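Local coordinates for protein fatty acid synthase 1, isoform A (Drosophila melanogaster, PDB 6FN6) that probably makes long-chain saturated fatty acids from acetyl-CoA and malonyl-CoA with NADPH, this piece being its dehydratase, enoylreductase and ketoreductase modifying region, at residues A[189-202]-A[238-251]. Residues are numbered along the deposited sequence; the frame is centred on the assembly and turned at random.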
# COMPACT_ATOMS: atom_id res chain seq x y z
N GLU A 189 10.23 22.20 19.93
CA GLU A 189 11.15 22.19 18.81
C GLU A 189 10.44 22.62 17.53
O GLU A 189 9.22 22.83 17.54
CB GLU A 189 11.76 20.80 18.64
CG GLU A 189 12.71 20.38 19.76
CD GLU A 189 13.91 21.28 19.89
OE1 GLU A 189 14.49 21.34 21.00
OE2 GLU A 189 14.29 21.93 18.89
N LEU A 190 11.19 22.75 16.45
CA LEU A 190 10.63 23.22 15.19
C LEU A 190 9.92 22.08 14.45
O LEU A 190 10.54 21.08 14.09
CB LEU A 190 11.72 23.83 14.31
CG LEU A 190 11.26 24.44 12.98
CD1 LEU A 190 10.30 25.60 13.22
CD2 LEU A 190 12.45 24.90 12.16
N TYR A 191 8.62 22.25 14.23
CA TYR A 191 7.81 21.30 13.47
C TYR A 191 7.30 21.94 12.19
O TYR A 191 6.86 23.10 12.20
CB TYR A 191 6.61 20.82 14.29
CG TYR A 191 6.92 19.75 15.32
CD1 TYR A 191 7.04 18.42 14.95
CD2 TYR A 191 7.06 20.08 16.66
CE1 TYR A 191 7.30 17.44 15.89
CE2 TYR A 191 7.32 19.10 17.61
CZ TYR A 191 7.44 17.79 17.21
OH TYR A 191 7.71 16.81 18.15
N LEU A 192 7.34 21.19 11.09
CA LEU A 192 6.77 21.64 9.83
C LEU A 192 5.73 20.63 9.33
O LEU A 192 5.93 19.43 9.49
CB LEU A 192 7.86 21.85 8.78
CG LEU A 192 8.82 23.02 9.00
CD1 LEU A 192 9.96 22.97 8.00
CD2 LEU A 192 8.08 24.34 8.88
N PRO A 193 4.62 21.12 8.75
CA PRO A 193 3.58 20.20 8.28
C PRO A 193 4.09 19.15 7.29
O PRO A 193 4.88 19.49 6.41
CB PRO A 193 2.58 21.13 7.59
CG PRO A 193 2.78 22.45 8.23
CD PRO A 193 4.25 22.53 8.53
N THR A 194 3.63 17.92 7.43
CA THR A 194 3.99 16.84 6.51
C THR A 194 2.77 16.38 5.73
O THR A 194 2.81 16.25 4.51
CB THR A 194 4.60 15.64 7.26
OG1 THR A 194 5.80 16.04 7.93
CG2 THR A 194 4.92 14.49 6.29
N ARG A 195 1.68 16.14 6.45
CA ARG A 195 0.46 15.64 5.84
C ARG A 195 -0.77 16.27 6.45
O ARG A 195 -0.75 16.72 7.60
CB ARG A 195 0.38 14.12 5.98
CG ARG A 195 1.08 13.35 4.88
CD ARG A 195 1.02 11.85 5.12
NE ARG A 195 2.05 11.40 6.06
CZ ARG A 195 1.83 10.76 7.20
NH1 ARG A 195 0.59 10.47 7.59
NH2 ARG A 195 2.85 10.41 7.97
N ILE A 196 -1.85 16.30 5.67
CA ILE A 196 -3.17 16.65 6.17
C ILE A 196 -4.15 15.69 5.49
O ILE A 196 -4.25 15.67 4.27
CB ILE A 196 -3.54 18.12 5.91
CG1 ILE A 196 -2.47 19.04 6.48
CG2 ILE A 196 -4.90 18.43 6.53
CD1 ILE A 196 -2.71 20.52 6.22
N GLU A 197 -4.84 14.90 6.29
CA GLU A 197 -5.75 13.88 5.77
C GLU A 197 -6.93 14.52 5.06
O GLU A 197 -7.29 14.12 3.94
CB GLU A 197 -6.23 12.96 6.89
CG GLU A 197 -7.17 11.86 6.42
CD GLU A 197 -8.60 12.06 6.88
OE1 GLU A 197 -8.81 12.29 8.10
OE2 GLU A 197 -9.52 12.00 6.03
N ARG A 198 -7.55 15.51 5.69
CA ARG A 198 -8.72 16.16 5.12
C ARG A 198 -8.79 17.64 5.49
O ARG A 198 -8.55 18.02 6.63
CB ARG A 198 -9.99 15.44 5.58
CG ARG A 198 -11.22 15.74 4.75
CD ARG A 198 -12.45 15.06 5.34
NE ARG A 198 -13.49 14.82 4.34
CZ ARG A 198 -13.55 13.74 3.56
NH1 ARG A 198 -12.64 12.78 3.67
NH2 ARG A 198 -14.54 13.62 2.68
N ALA A 199 -9.13 18.46 4.51
CA ALA A 199 -9.30 19.89 4.72
C ALA A 199 -10.60 20.36 4.06
O ALA A 199 -10.67 20.48 2.84
CB ALA A 199 -8.12 20.66 4.17
N VAL A 200 -11.61 20.63 4.88
CA VAL A 200 -12.90 21.09 4.38
C VAL A 200 -12.95 22.61 4.43
O VAL A 200 -12.76 23.21 5.49
CB VAL A 200 -14.06 20.48 5.19
CG1 VAL A 200 -15.39 20.85 4.56
CG2 VAL A 200 -13.91 18.97 5.27
N ILE A 201 -13.21 23.22 3.28
CA ILE A 201 -13.29 24.67 3.18
C ILE A 201 -14.70 25.08 2.75
O ILE A 201 -15.19 24.65 1.70
CB ILE A 201 -12.23 25.23 2.21
CG1 ILE A 201 -10.84 24.72 2.61
CG2 ILE A 201 -12.26 26.75 2.20
CD1 ILE A 201 -9.75 25.07 1.62
N ASN A 202 -15.33 25.90 3.58
CA ASN A 202 -16.71 26.35 3.35
C ASN A 202 -16.76 27.87 3.32
O ASN A 202 -17.01 28.50 4.35
CB ASN A 202 -17.62 25.80 4.45
CG ASN A 202 -19.09 26.01 4.14
OD1 ASN A 202 -19.46 26.87 3.34
ND2 ASN A 202 -19.94 25.23 4.80
N GLY A 238 -15.07 28.47 8.73
CA GLY A 238 -15.35 27.69 7.53
C GLY A 238 -14.30 26.66 7.19
O GLY A 238 -14.47 25.88 6.25
N VAL A 239 -13.20 26.66 7.94
CA VAL A 239 -12.10 25.74 7.68
C VAL A 239 -12.09 24.62 8.71
O VAL A 239 -12.19 24.86 9.91
CB VAL A 239 -10.74 26.48 7.67
CG1 VAL A 239 -9.61 25.54 7.28
CG2 VAL A 239 -10.79 27.68 6.73
N GLU A 240 -11.99 23.38 8.23
CA GLU A 240 -11.92 22.22 9.11
C GLU A 240 -10.78 21.31 8.68
O GLU A 240 -10.77 20.80 7.55
CB GLU A 240 -13.25 21.47 9.10
CG GLU A 240 -13.39 20.42 10.18
CD GLU A 240 -14.67 19.62 10.07
OE1 GLU A 240 -15.74 20.15 10.42
OE2 GLU A 240 -14.61 18.46 9.62
N LEU A 241 -9.81 21.10 9.56
CA LEU A 241 -8.61 20.34 9.23
C LEU A 241 -8.51 19.06 10.07
O LEU A 241 -8.47 19.12 11.29
CB LEU A 241 -7.36 21.20 9.43
CG LEU A 241 -7.34 22.51 8.64
CD1 LEU A 241 -6.14 23.36 9.02
CD2 LEU A 241 -7.36 22.25 7.14
N ARG A 242 -8.48 17.92 9.39
CA ARG A 242 -8.42 16.62 10.06
C ARG A 242 -7.08 15.92 9.79
O ARG A 242 -6.51 16.06 8.71
CB ARG A 242 -9.57 15.72 9.60
CG ARG A 242 -10.93 16.39 9.58
CD ARG A 242 -12.02 15.41 9.21
NE ARG A 242 -13.24 16.07 8.75
CZ ARG A 242 -14.32 15.43 8.32
NH1 ARG A 242 -14.34 14.10 8.29
NH2 ARG A 242 -15.39 16.12 7.93
N GLY A 243 -6.59 15.18 10.78
CA GLY A 243 -5.42 14.34 10.61
C GLY A 243 -4.14 15.06 10.23
O GLY A 243 -3.44 14.66 9.31
N LEU A 244 -3.82 16.13 10.95
CA LEU A 244 -2.59 16.87 10.70
C LEU A 244 -1.37 16.10 11.20
O LEU A 244 -1.38 15.57 12.31
CB LEU A 244 -2.66 18.26 11.36
CG LEU A 244 -1.39 19.11 11.27
CD1 LEU A 244 -0.98 19.34 9.82
CD2 LEU A 244 -1.60 20.44 11.98
N LYS A 245 -0.35 16.01 10.36
CA LYS A 245 0.91 15.38 10.73
C LYS A 245 2.07 16.35 10.51
O LYS A 245 2.26 16.87 9.41
CB LYS A 245 1.16 14.10 9.92
CG LYS A 245 0.11 13.01 10.09
CD LYS A 245 0.36 12.17 11.34
CE LYS A 245 -0.44 10.87 11.30
NZ LYS A 245 -1.91 11.12 11.27
N ALA A 246 2.84 16.60 11.56
CA ALA A 246 4.01 17.46 11.46
C ALA A 246 5.28 16.69 11.82
O ALA A 246 5.30 15.93 12.78
CB ALA A 246 3.86 18.68 12.36
N ASN A 247 6.33 16.90 11.03
CA ASN A 247 7.62 16.27 11.30
C ASN A 247 8.64 17.30 11.76
O ASN A 247 8.62 18.45 11.33
CB ASN A 247 8.13 15.54 10.06
CG ASN A 247 7.57 14.15 9.94
OD1 ASN A 247 6.39 13.97 9.62
ND2 ASN A 247 8.41 13.15 10.19
N LEU A 248 9.53 16.85 12.63
CA LEU A 248 10.60 17.69 13.14
C LEU A 248 11.54 18.07 12.00
O LEU A 248 11.96 17.22 11.22
CB LEU A 248 11.36 16.96 14.24
CG LEU A 248 11.82 17.77 15.45
CD1 LEU A 248 10.66 18.49 16.10
CD2 LEU A 248 12.47 16.84 16.46
N ALA A 249 11.86 19.36 11.90
CA ALA A 249 12.69 19.86 10.81
C ALA A 249 14.13 20.14 11.25
O ALA A 249 14.40 20.30 12.43
CB ALA A 249 12.08 21.12 10.22
N GLN A 250 15.03 20.14 10.27
CA GLN A 250 16.44 20.45 10.51
C GLN A 250 16.64 21.93 10.82
O GLN A 250 16.08 22.80 10.14
CB GLN A 250 17.29 20.07 9.30
CG GLN A 250 17.20 18.61 8.88
CD GLN A 250 17.99 18.32 7.62
OE1 GLN A 250 18.64 19.21 7.06
NE2 GLN A 250 17.94 17.08 7.16
N ARG A 251 17.44 22.23 11.83
CA ARG A 251 17.77 23.60 12.16
C ARG A 251 19.10 23.97 11.52
O ARG A 251 20.07 23.21 11.62
CB ARG A 251 17.84 23.81 13.68
CG ARG A 251 16.53 23.55 14.41
CD ARG A 251 15.45 24.55 14.02
NE ARG A 251 15.80 25.92 14.38
CZ ARG A 251 15.58 26.46 15.58
NH1 ARG A 251 15.01 25.76 16.54
NH2 ARG A 251 15.94 27.72 15.81
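Two antiparallel strands of the dehydratase domain, in what is predicted to be its C-terminal hotdog fold, pair from Tyr-191 opposite Leu-248 to Ile-201 opposite Val-239, and two classic beta bulges interrupt their register. At the first, Lys-245 O accepts from both Thr-194 N (2.6 Å) and Arg-195 N. The second sets Glu-197 and Arg-198 against Arg-242, where the chains turn a corner and Gly-243 takes a positive phi. Beyond it, the axes of 198-201 and 239-242 run at 172°.

At the Tyr-191 end, Leu-248 lays CD1 over the centre of the Tyr-191 ring, 3.5 Å from its centroid, a CH-pi contact. Thr-194 turns OG1 beside its own backbone N (chi1 -61°), from where it donates to Asn-247 OD1 at 2.7 Å, tilted from the amide carbonyl plane. Past the corner, Arg-198 and Arg-242 extend side by side: CD of Arg-198 covers one face of the Arg-242 guanidinium, 3.5 Å from CZ, with the two guanidinium planes 32° apart. Arg-242 NE binds Glu-240 OE2 at 2.9 Å in a salt bridge that would probably help offset the nearby positive charge; Glu-240 OE1 pairs with Lys-235, while Glu-61 and Glu-113 take the Arg-198 guanidinium. On the side away from the arginines, Leu-241 CD2 packs on Ala-199 CB at 3.5 Å; across the corner, Leu-244 CD1 lies against Ile-196 CG1.

The side chain of Leu-192 lies about 6 Å from that of His-24, and that of Pro-193 about 6 Å from that of Asp-175, the predicted dehydratase catalytic residues. Strand 58-65 of the predicted N-terminal hotdog fold bonds along the far edge of 191-201, joining the two hotdog halves; helix 170-183 packs on Val-239, Leu-241 and Leu-244, and helix 34-48 on Ile-196, Ala-199 and Ile-201.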